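Side-chain contacts in DNA primase (Helicobacter pylori, PDB 4EHS), which synthesises the short RNA primers that DNA polymerase extends during replication and, through the C-terminal domain described here, binds the DnaB helicase: residues F67-Q72 with P78-L83; R106-Q111 with M137-G142; E114-S119 with I127-A132. All blocks are in the same frame, centred on the assembly; numbering follows the deposited sequence.

In the fold
All three contacts join helices of the all-helical helicase-binding domain, yet burial changes their chemistry. Interaction 1, between the short helices 64-71 and 78-85, is fully buried and purely apolar. Interactions 2 and 3 lie on the opposite side of the chain's centre and hold the same pair, helix 96-117 against helix 122-140: interaction 3 near the turn of the hairpin, interaction 2 farther along. Both are partly buried. Interaction 2 adds a long ion pair to its apolar touch, whereas interaction 3 makes no polar bond between its two segments. Interactions 2 and 3 touch where Phe108 packs on Ala132; interactions 1 and 3 also reach the second subunit.

Interaction 1. Residues F67-Q72 with P78-L83; sequences FDALCQ and PKLVAL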
loop_
_atom_site.group_PDB
_atom_site.type_symbol
_atom_site.label_atom_id
_atom_site.label_comp_id
_atom_site.label_asym_id
_atom_site.label_seq_id
_atom_site.Cartn_x
_atom_site.Cartn_y
_atom_site.Cartn_z
ATOM N N PHE A 67 -16.210 -5.179 5.776
ATOM C CA PHE A 67 -15.358 -4.062 5.291
ATOM C C PHE A 67 -15.781 -3.654 3.859
ATOM O O PHE A 67 -15.945 -2.436 3.542
ATOM C CB PHE A 67 -13.870 -4.432 5.330
ATOM C CG PHE A 67 -12.955 -3.269 4.923
ATOM C CD1 PHE A 67 -12.580 -2.300 5.885
ATOM C CD2 PHE A 67 -12.469 -3.121 3.603
ATOM C CE1 PHE A 67 -11.754 -1.218 5.549
ATOM C CE2 PHE A 67 -11.631 -2.052 3.280
ATOM C CZ PHE A 67 -11.246 -1.108 4.254
ATOM N N ASP A 68 -15.963 -4.664 2.997
ATOM C CA ASP A 68 -16.406 -4.363 1.641
ATOM C C ASP A 68 -17.704 -3.552 1.634
ATOM O O ASP A 68 -17.831 -2.604 0.869
ATOM C CB ASP A 68 -16.572 -5.685 0.836
ATOM C CG ASP A 68 -15.244 -6.217 0.328
ATOM O OD1 ASP A 68 -14.262 -5.454 0.284
ATOM O OD2 ASP A 68 -15.196 -7.410 0.019
ATOM N N ALA A 69 -18.701 -3.958 2.411
ATOM C CA ALA A 69 -19.983 -3.280 2.404
ATOM C C ALA A 69 -19.839 -1.853 2.899
ATOM O O ALA A 69 -20.497 -0.935 2.388
ATOM C CB ALA A 69 -21.014 -4.044 3.229
ATOM N N LEU A 70 -18.980 -1.661 3.895
ATOM C CA LEU A 70 -18.751 -0.338 4.464
ATOM C C LEU A 70 -18.051 0.580 3.467
ATOM O O LEU A 70 -18.171 1.802 3.545
ATOM C CB LEU A 70 -17.927 -0.443 5.749
ATOM C CG LEU A 70 -17.349 0.865 6.292
ATOM C CD1 LEU A 70 -18.463 1.825 6.680
ATOM C CD2 LEU A 70 -16.431 0.597 7.476
ATOM N N CYS A 71 -17.323 -0.017 2.531
ATOM C CA CYS A 71 -16.606 0.740 1.523
ATOM C C CYS A 71 -17.564 1.197 0.463
ATOM O O CYS A 71 -17.396 2.305 -0.091
ATOM C CB CYS A 71 -15.533 -0.139 0.893
ATOM S SG CYS A 71 -14.128 -0.206 1.955
ATOM N N GLN A 72 -18.565 0.375 0.166
ATOM C CA GLN A 72 -19.557 0.711 -0.849
ATOM C C GLN A 72 -20.815 1.298 -0.219
ATOM O O GLN A 72 -21.906 1.202 -0.782
ATOM C CB GLN A 72 -19.911 -0.524 -1.681
ATOM C CG GLN A 72 -18.759 -1.495 -1.872
ATOM C CD GLN A 72 -19.225 -2.878 -2.281
ATOM O OE1 GLN A 72 -18.515 -3.866 -2.093
ATOM N NE2 GLN A 72 -20.425 -2.956 -2.846
ATOM N N PRO A 78 -27.027 -6.536 5.933
ATOM C CA PRO A 78 -27.288 -7.245 7.228
ATOM C C PRO A 78 -26.038 -7.524 8.146
ATOM O O PRO A 78 -26.119 -7.352 9.367
ATOM C CB PRO A 78 -28.036 -8.529 6.784
ATOM C CG PRO A 78 -28.711 -8.102 5.494
ATOM C CD PRO A 78 -27.750 -7.155 4.801
ATOM N N LYS A 79 -24.898 -7.888 7.560
ATOM C CA LYS A 79 -23.653 -8.079 8.305
ATOM C C LYS A 79 -23.144 -6.819 8.964
ATOM O O LYS A 79 -22.667 -6.829 10.128
ATOM C CB LYS A 79 -22.588 -8.781 7.399
ATOM C CG LYS A 79 -22.947 -10.259 7.135
ATOM C CD LYS A 79 -21.891 -11.063 6.375
ATOM C CE LYS A 79 -22.500 -12.397 5.950
ATOM N NZ LYS A 79 -21.516 -13.380 5.403
ATOM N N LEU A 80 -23.219 -5.715 8.218
ATOM C CA LEU A 80 -22.708 -4.411 8.688
ATOM C C LEU A 80 -23.647 -3.852 9.735
ATOM O O LEU A 80 -23.206 -3.326 10.753
ATOM C CB LEU A 80 -22.552 -3.459 7.493
ATOM C CG LEU A 80 -21.508 -2.397 7.588
ATOM C CD1 LEU A 80 -20.144 -3.089 7.794
ATOM C CD2 LEU A 80 -21.534 -1.544 6.308
ATOM N N VAL A 81 -24.946 -4.020 9.516
ATOM C CA VAL A 81 -25.935 -3.642 10.535
ATOM C C VAL A 81 -25.653 -4.396 11.852
ATOM O O VAL A 81 -25.586 -3.804 12.940
ATOM C CB VAL A 81 -27.386 -3.858 10.013
ATOM C CG1 VAL A 81 -28.414 -3.836 11.157
ATOM C CG2 VAL A 81 -27.683 -2.834 8.903
ATOM N N ALA A 82 -25.402 -5.693 11.748
ATOM C CA ALA A 82 -25.215 -6.490 12.949
ATOM C C ALA A 82 -23.939 -6.047 13.692
ATOM O O ALA A 82 -23.886 -5.999 14.944
ATOM C CB ALA A 82 -25.126 -7.958 12.589
ATOM N N LEU A 83 -22.898 -5.733 12.927
ATOM C CA LEU A 83 -21.695 -5.276 13.567
ATOM C C LEU A 83 -21.909 -3.888 14.228
ATOM O O LEU A 83 -21.406 -3.629 15.319
ATOM C CB LEU A 83 -20.569 -5.270 12.495
ATOM C CG LEU A 83 -19.190 -4.782 12.827
ATOM C CD1 LEU A 83 -18.641 -5.562 14.000
ATOM C CD2 LEU A 83 -18.294 -4.955 11.613
#
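Leu80 does nearly all the touching in this contact, and it does so mainly with one methyl branch. Its CD2 lies against the backbone of the other helix, reaching Leu70 N at 3.5 Å and Leu70 CA at the same distance. The side chains join in around this point: Leu80 CD2 packs on Leu70 CB at 3.8 Å and on Ala69 CB at 4.0 Å, while the second methyl, Leu80 CD1, rests against Leu70 CB at 4.0 Å. No hydrogen bond or charge pair spans the two segments, so the contact illustrates how a single leucine can seat one helix on another where the receiving surface is kept small.

Ala69 supplies that small surface. Its CB points toward helix 78-85, and the CA atoms of Ala69 and Leu80 come within 6.9 Å of each other, consistent with the small alanine side chain at this point. With CB directed at helix 64-71 and CG roughly anti to the backbone N (chi1 -152°), the methyls of Leu80 end over Ala69 and Leu70. Leu70 contributes its CB to the junction, and the rest of its side chain packs elsewhere.

Farther out, Asp77 holds the beginning of helix 78-85 by accepting a hydrogen bond on OD2 from the backbone N of Leu80, the very residue that makes the contact.

The pair is completed by helix 30-43, which packs against both partners: Leu42 touches Leu70 and Leu80, Leu41 adds to Leu70, and Ile38 meets Leu83. Helices 64-71 and 78-85, linked by a short loop, thus close together over helix 30-43 as a three-helix apolar cluster.

Interaction 2. Residues R106-Q111 with M137-G142; sequences RYFERQ and MKLKQG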
loop_
_atom_site.group_PDB
_atom_site.type_symbol
_atom_site.label_atom_id
_atom_site.label_comp_id
_atom_site.label_asym_id
_atom_site.label_seq_id
_atom_site.Cartn_x
_atom_site.Cartn_y
_atom_site.Cartn_z
ATOM N N ARG A 106 -0.202 -7.716 13.213
ATOM C CA ARG A 106 -0.588 -9.103 12.932
ATOM C C ARG A 106 -0.447 -9.615 11.512
ATOM O O ARG A 106 0.095 -10.723 11.281
ATOM C CB ARG A 106 -1.973 -9.422 13.457
ATOM C CG ARG A 106 -1.868 -9.284 14.987
ATOM C CD ARG A 106 -3.033 -9.961 15.636
ATOM N NE ARG A 106 -2.934 -9.913 17.126
ATOM C CZ ARG A 106 -3.964 -10.329 17.873
ATOM N NH1 ARG A 106 -5.052 -10.812 17.277
ATOM N NH2 ARG A 106 -3.903 -10.248 19.175
ATOM N N TYR A 107 -0.867 -8.801 10.557
ATOM C CA TYR A 107 -0.691 -9.150 9.143
ATOM C C TYR A 107 0.809 -9.407 8.841
ATOM O O TYR A 107 1.159 -10.408 8.229
ATOM C CB TYR A 107 -1.216 -7.996 8.278
ATOM C CG TYR A 107 -0.915 -8.203 6.822
ATOM C CD1 TYR A 107 -1.797 -8.913 5.998
ATOM C CD2 TYR A 107 0.248 -7.688 6.280
ATOM C CE1 TYR A 107 -1.514 -9.132 4.650
ATOM C CE2 TYR A 107 0.547 -7.917 4.945
ATOM C CZ TYR A 107 -0.345 -8.597 4.134
ATOM O OH TYR A 107 -0.001 -8.786 2.783
ATOM N N PHE A 108 1.667 -8.518 9.246
ATOM C CA PHE A 108 3.110 -8.684 8.943
ATOM C C PHE A 108 3.761 -9.825 9.738
ATOM O O PHE A 108 4.669 -10.511 9.209
ATOM C CB PHE A 108 3.889 -7.395 9.107
ATOM C CG PHE A 108 3.662 -6.412 7.992
ATOM C CD1 PHE A 108 4.190 -6.645 6.716
ATOM C CD2 PHE A 108 2.941 -5.259 8.203
ATOM C CE1 PHE A 108 3.967 -5.732 5.678
ATOM C CE2 PHE A 108 2.762 -4.309 7.181
ATOM C CZ PHE A 108 3.234 -4.554 5.910
ATOM N N GLU A 109 3.264 -10.087 10.953
ATOM C CA GLU A 109 3.769 -11.253 11.689
ATOM C C GLU A 109 3.429 -12.536 10.934
ATOM O O GLU A 109 4.301 -13.424 10.780
ATOM C CB GLU A 109 3.222 -11.208 13.142
ATOM C CG GLU A 109 3.941 -10.176 14.015
ATOM C CD GLU A 109 3.335 -10.059 15.436
ATOM O OE1 GLU A 109 2.154 -10.467 15.599
ATOM O OE2 GLU A 109 4.040 -9.560 16.357
ATOM N N ARG A 110 2.201 -12.653 10.419
ATOM C CA ARG A 110 1.841 -13.746 9.564
ATOM C C ARG A 110 2.718 -13.837 8.292
ATOM O O ARG A 110 3.034 -14.946 7.842
ATOM C CB ARG A 110 0.377 -13.684 9.128
ATOM C CG ARG A 110 -0.604 -13.987 10.266
ATOM C CD ARG A 110 -2.046 -14.134 9.787
ATOM N NE ARG A 110 -2.611 -13.112 8.913
ATOM C CZ ARG A 110 -3.156 -11.948 9.321
ATOM N NH1 ARG A 110 -3.186 -11.629 10.608
ATOM N NH2 ARG A 110 -3.688 -11.134 8.413
ATOM N N GLN A 111 3.035 -12.698 7.687
ATOM C CA GLN A 111 3.900 -12.693 6.518
ATOM C C GLN A 111 5.233 -13.359 6.813
ATOM O O GLN A 111 5.748 -14.062 5.960
ATOM C CB GLN A 111 4.151 -11.260 6.026
ATOM C CG GLN A 111 2.940 -10.688 5.320
ATOM C CD GLN A 111 2.403 -11.594 4.252
ATOM O OE1 GLN A 111 1.287 -12.082 4.342
ATOM N NE2 GLN A 111 3.195 -11.831 3.231
HETATM N N MSE A 137 9.026 -3.527 13.021
HETATM C CA MSE A 137 9.821 -2.599 13.819
HETATM C C MSE A 137 9.105 -1.257 13.961
HETATM O O MSE A 137 8.872 -0.779 15.071
HETATM C CB MSE A 137 11.201 -2.396 13.189
HETATM C CG MSE A 137 12.197 -1.689 14.094
HETATM SE SE MSE A 137 13.947 -1.473 13.261
HETATM C CE MSE A 137 13.428 -0.352 11.752
ATOM N N LYS A 138 8.758 -0.662 12.825
ATOM C CA LYS A 138 8.045 0.616 12.784
ATOM C C LYS A 138 6.733 0.575 13.533
ATOM O O LYS A 138 6.437 1.519 14.270
ATOM C CB LYS A 138 7.842 1.105 11.358
ATOM C CG LYS A 138 9.116 1.615 10.745
ATOM C CD LYS A 138 9.002 1.817 9.257
ATOM C CE LYS A 138 10.347 2.298 8.712
ATOM N NZ LYS A 138 10.141 3.430 7.772
ATOM N N LEU A 139 5.956 -0.490 13.351
ATOM C CA LEU A 139 4.655 -0.567 13.996
ATOM C C LEU A 139 4.885 -0.502 15.484
ATOM O O LEU A 139 4.219 0.252 16.199
ATOM C CB LEU A 139 3.861 -1.788 13.539
ATOM C CG LEU A 139 3.382 -1.652 12.063
ATOM C CD1 LEU A 139 3.196 -2.960 11.264
ATOM C CD2 LEU A 139 2.032 -0.928 12.047
ATOM N N LYS A 140 5.867 -1.245 15.956
ATOM C CA LYS A 140 6.136 -1.209 17.391
ATOM C C LYS A 140 6.718 0.126 17.807
ATOM O O LYS A 140 6.582 0.501 18.962
ATOM C CB LYS A 140 7.073 -2.357 17.789
ATOM C CG LYS A 140 6.409 -3.718 17.748
ATOM C CD LYS A 140 7.486 -4.798 17.755
ATOM C CE LYS A 140 6.853 -6.067 18.282
ATOM N NZ LYS A 140 6.697 -7.016 17.156
ATOM N N GLN A 141 7.381 0.853 16.905
ATOM C CA GLN A 141 7.812 2.217 17.261
ATOM C C GLN A 141 6.584 3.172 17.276
ATOM O O GLN A 141 6.747 4.376 17.461
ATOM C CB GLN A 141 8.884 2.753 16.308
ATOM C CG GLN A 141 10.297 2.228 16.519
ATOM C CD GLN A 141 11.208 2.424 15.288
ATOM O OE1 GLN A 141 10.908 3.196 14.336
ATOM N NE2 GLN A 141 12.329 1.699 15.294
ATOM N N GLY A 142 5.381 2.635 17.056
ATOM C CA GLY A 142 4.157 3.443 16.943
ATOM C C GLY A 142 3.774 4.052 15.592
ATOM O O GLY A 142 2.867 4.898 15.545
#
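A sparse side-chain contact, half apolar and half ionic, joins helix 96-117 to the last turn of helix 122-140 in the helical hairpin at the C-terminal end of this domain. Phe108 and Leu139 form its buried part, and Glu109 with Lys140 its outer part. The backbones stand well apart here, the CA atoms of Phe108 and Leu139 being 9.7 Å from each other, so the side chains have to bridge the gap. In each pair the two side chains lie nearly perpendicular.

Within the apolar half, Leu139 CD1 meets Phe108 CD2 at 3.8 Å, the methyl approaching the ring obliquely. Phe108 leaves its helix with CG opposite the carbonyl carbon (chi1 -75°), and one face of the ring is covered over its centre by CD2 of the adjacent Tyr107. Other atoms of Phe108 rest on helix 122-140 at Lys131, Ala132, Ala135 and Ile136, while Leu139 also packs on Ile104. The single touch is therefore one point in a longer apolar seam.

Glu109 extends beyond CG to bring its carboxylate out to Lys140, whose chain turns at its last torsion (chi4 108°). Glu109 OE2 and Lys140 NZ are 3.8 Å apart, a long salt bridge. Just beyond, helix 122-140 ends in a Schellman motif: Gly142 takes a positive phi of 86°, and its N donates to Leu139 O at 2.8 Å.

Lys140 is exposed and Glu109 partly so, and at this separation solvent probably screens much of their attraction. The chemistry implies a division of labour, with the hydrocarbon contact buried between the helices and the opposite charges offering a long, probably weak, link toward the solvent.

Interaction 3. Residues E114-S119 with I127-A132; sequences EIPKSS and ICLKKA
Close to the turn of the antiparallel helical hairpin formed by helices 96-117 and 122-140, Ile115 packs against Cys128 and Leu129 of the neighbouring helix. Its two branches divide the work. Ile115 CD1, at the end of the longer branch, presses on Cys128 CB at 3.6 Å, while the shorter branch sets Ile115 CG2 against Leu129 CG at 3.9 Å, where the two side chains run antiparallel alongside each other. Leu129 CD2 also reaches Pro116 CD at 4.2 Å, on the exposed margin. The division follows from chi1 of -72°, which places CG1 opposite the carbonyl carbon and CG2 opposite the backbone N.

Leu112 extends the packing by touching Leu129 and Ala132. Cys128 SG carries a covalently linked beta-mercaptoethanol, probably from the crystallisation liquor. The second subunit approaches the same segment, where its Asp49 forms a salt bridge with Lys130 and its Leu48 packs on Ile127.

Helix 96-117 is kinked at Pro116, whose N makes no bond to the preceding turn. Just past it, Ser118 folds back on the residue that makes the contact: Ile115 O accepts from Ser118 N at 3.0 Å and from Ser118 OG at 2.8 Å, the hydroxyl lying in the carbonyl plane on a lone pair, with a C=O...OG angle of 133°.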
loop_
_atom_site.group_PDB
_atom_site.type_symbol
_atom_site.label_atom_id
_atom_site.label_comp_id
_atom_site.label_asym_id
_atom_site.label_seq_id
_atom_site.Cartn_x
_atom_site.Cartn_y
_atom_site.Cartn_z
ATOM N N GLU A 114 4.584 -16.992 6.513
ATOM C CA GLU A 114 4.064 -17.469 5.257
ATOM C C GLU A 114 5.035 -17.340 4.073
ATOM O O GLU A 114 5.054 -18.192 3.185
ATOM C CB GLU A 114 2.786 -16.717 4.924
ATOM C CG GLU A 114 1.655 -17.014 5.910
ATOM C CD GLU A 114 0.337 -16.309 5.567
ATOM O OE1 GLU A 114 0.098 -15.992 4.364
ATOM O OE2 GLU A 114 -0.476 -16.071 6.501
ATOM N N ILE A 115 5.794 -16.252 4.040
ATOM C CA ILE A 115 6.699 -15.990 2.934
ATOM C C ILE A 115 7.690 -17.167 2.719
ATOM O O ILE A 115 7.890 -17.598 1.558
ATOM C CB ILE A 115 7.464 -14.677 3.110
ATOM C CG1 ILE A 115 6.491 -13.510 2.882
ATOM C CG2 ILE A 115 8.574 -14.597 2.077
ATOM C CD1 ILE A 115 7.074 -12.215 3.455
ATOM N N PRO A 116 8.314 -17.649 3.785
ATOM C CA PRO A 116 9.288 -18.764 3.454
ATOM C C PRO A 116 8.640 -20.010 2.835
ATOM O O PRO A 116 9.303 -20.735 2.084
ATOM C CB PRO A 116 9.906 -19.123 4.806
ATOM C CG PRO A 116 9.674 -17.914 5.674
ATOM C CD PRO A 116 8.397 -17.261 5.198
ATOM N N LYS A 117 7.365 -20.236 3.150
ATOM C CA LYS A 117 6.545 -21.320 2.616
ATOM C C LYS A 117 5.996 -21.049 1.237
ATOM O O LYS A 117 5.469 -21.946 0.580
ATOM C CB LYS A 117 5.391 -21.663 3.567
ATOM C CG LYS A 117 5.864 -22.293 4.857
ATOM C CD LYS A 117 4.791 -22.276 5.933
ATOM C CE LYS A 117 5.448 -22.075 7.308
ATOM N NZ LYS A 117 4.531 -21.981 8.488
ATOM N N SER A 118 6.106 -19.814 0.764
ATOM C CA SER A 118 5.470 -19.446 -0.510
ATOM C C SER A 118 6.224 -19.894 -1.779
ATOM O O SER A 118 7.353 -20.413 -1.690
ATOM C CB SER A 118 5.281 -17.933 -0.530
ATOM O OG SER A 118 6.523 -17.298 -0.841
ATOM N N SER A 119 5.609 -19.669 -2.954
ATOM C CA SER A 119 6.213 -19.997 -4.246
ATOM C C SER A 119 7.078 -18.871 -4.795
ATOM O O SER A 119 7.636 -19.019 -5.874
ATOM C CB SER A 119 5.124 -20.257 -5.309
ATOM O OG SER A 119 4.253 -21.295 -4.900
ATOM N N ILE A 127 13.232 -9.943 -0.255
ATOM C CA ILE A 127 12.753 -8.564 -0.192
ATOM C C ILE A 127 11.553 -8.414 0.730
ATOM O O ILE A 127 11.451 -7.501 1.474
ATOM C CB ILE A 127 12.401 -8.006 -1.579
ATOM C CG1 ILE A 127 13.614 -7.976 -2.461
ATOM C CG2 ILE A 127 11.955 -6.606 -1.439
ATOM C CD1 ILE A 127 13.335 -7.736 -3.872
ATOM N N CYS A 128 10.672 -9.370 0.647
ATOM C CA CYS A 128 9.448 -9.351 1.370
ATOM C C CYS A 128 9.654 -9.652 2.824
ATOM O O CYS A 128 9.041 -9.053 3.618
ATOM C CB CYS A 128 8.449 -10.286 0.742
ATOM S SG CYS A 128 7.976 -9.754 -0.880
ATOM N N LEU A 129 10.573 -10.530 3.153
ATOM C CA LEU A 129 10.876 -10.747 4.552
ATOM C C LEU A 129 11.462 -9.484 5.176
ATOM O O LEU A 129 11.108 -9.102 6.241
ATOM C CB LEU A 129 11.839 -11.908 4.738
ATOM C CG LEU A 129 11.258 -13.269 4.537
ATOM C CD1 LEU A 129 12.311 -14.309 4.447
ATOM C CD2 LEU A 129 10.389 -13.584 5.638
ATOM N N LYS A 130 12.366 -8.859 4.445
ATOM C CA LYS A 130 12.998 -7.659 4.983
ATOM C C LYS A 130 11.958 -6.551 5.220
ATOM O O LYS A 130 11.961 -5.929 6.281
ATOM C CB LYS A 130 14.088 -7.175 4.033
ATOM C CG LYS A 130 14.915 -5.998 4.603
ATOM C CD LYS A 130 16.095 -5.722 3.665
ATOM C CE LYS A 130 17.207 -4.994 4.413
ATOM N NZ LYS A 130 16.983 -3.535 4.356
ATOM N N LYS A 131 11.048 -6.392 4.255
ATOM C CA LYS A 131 9.964 -5.425 4.370
ATOM C C LYS A 131 9.036 -5.734 5.535
ATOM O O LYS A 131 8.660 -4.817 6.288
ATOM C CB LYS A 131 9.176 -5.374 3.085
ATOM C CG LYS A 131 8.123 -4.246 3.107
ATOM C CD LYS A 131 6.685 -4.763 2.859
ATOM C CE LYS A 131 5.649 -3.643 2.576
ATOM N NZ LYS A 131 5.147 -3.647 1.172
ATOM N N ALA A 132 8.686 -6.998 5.732
ATOM C CA ALA A 132 7.812 -7.338 6.884
ATOM C C ALA A 132 8.501 -7.062 8.206
ATOM O O ALA A 132 7.893 -6.602 9.117
ATOM C CB ALA A 132 7.403 -8.780 6.829
#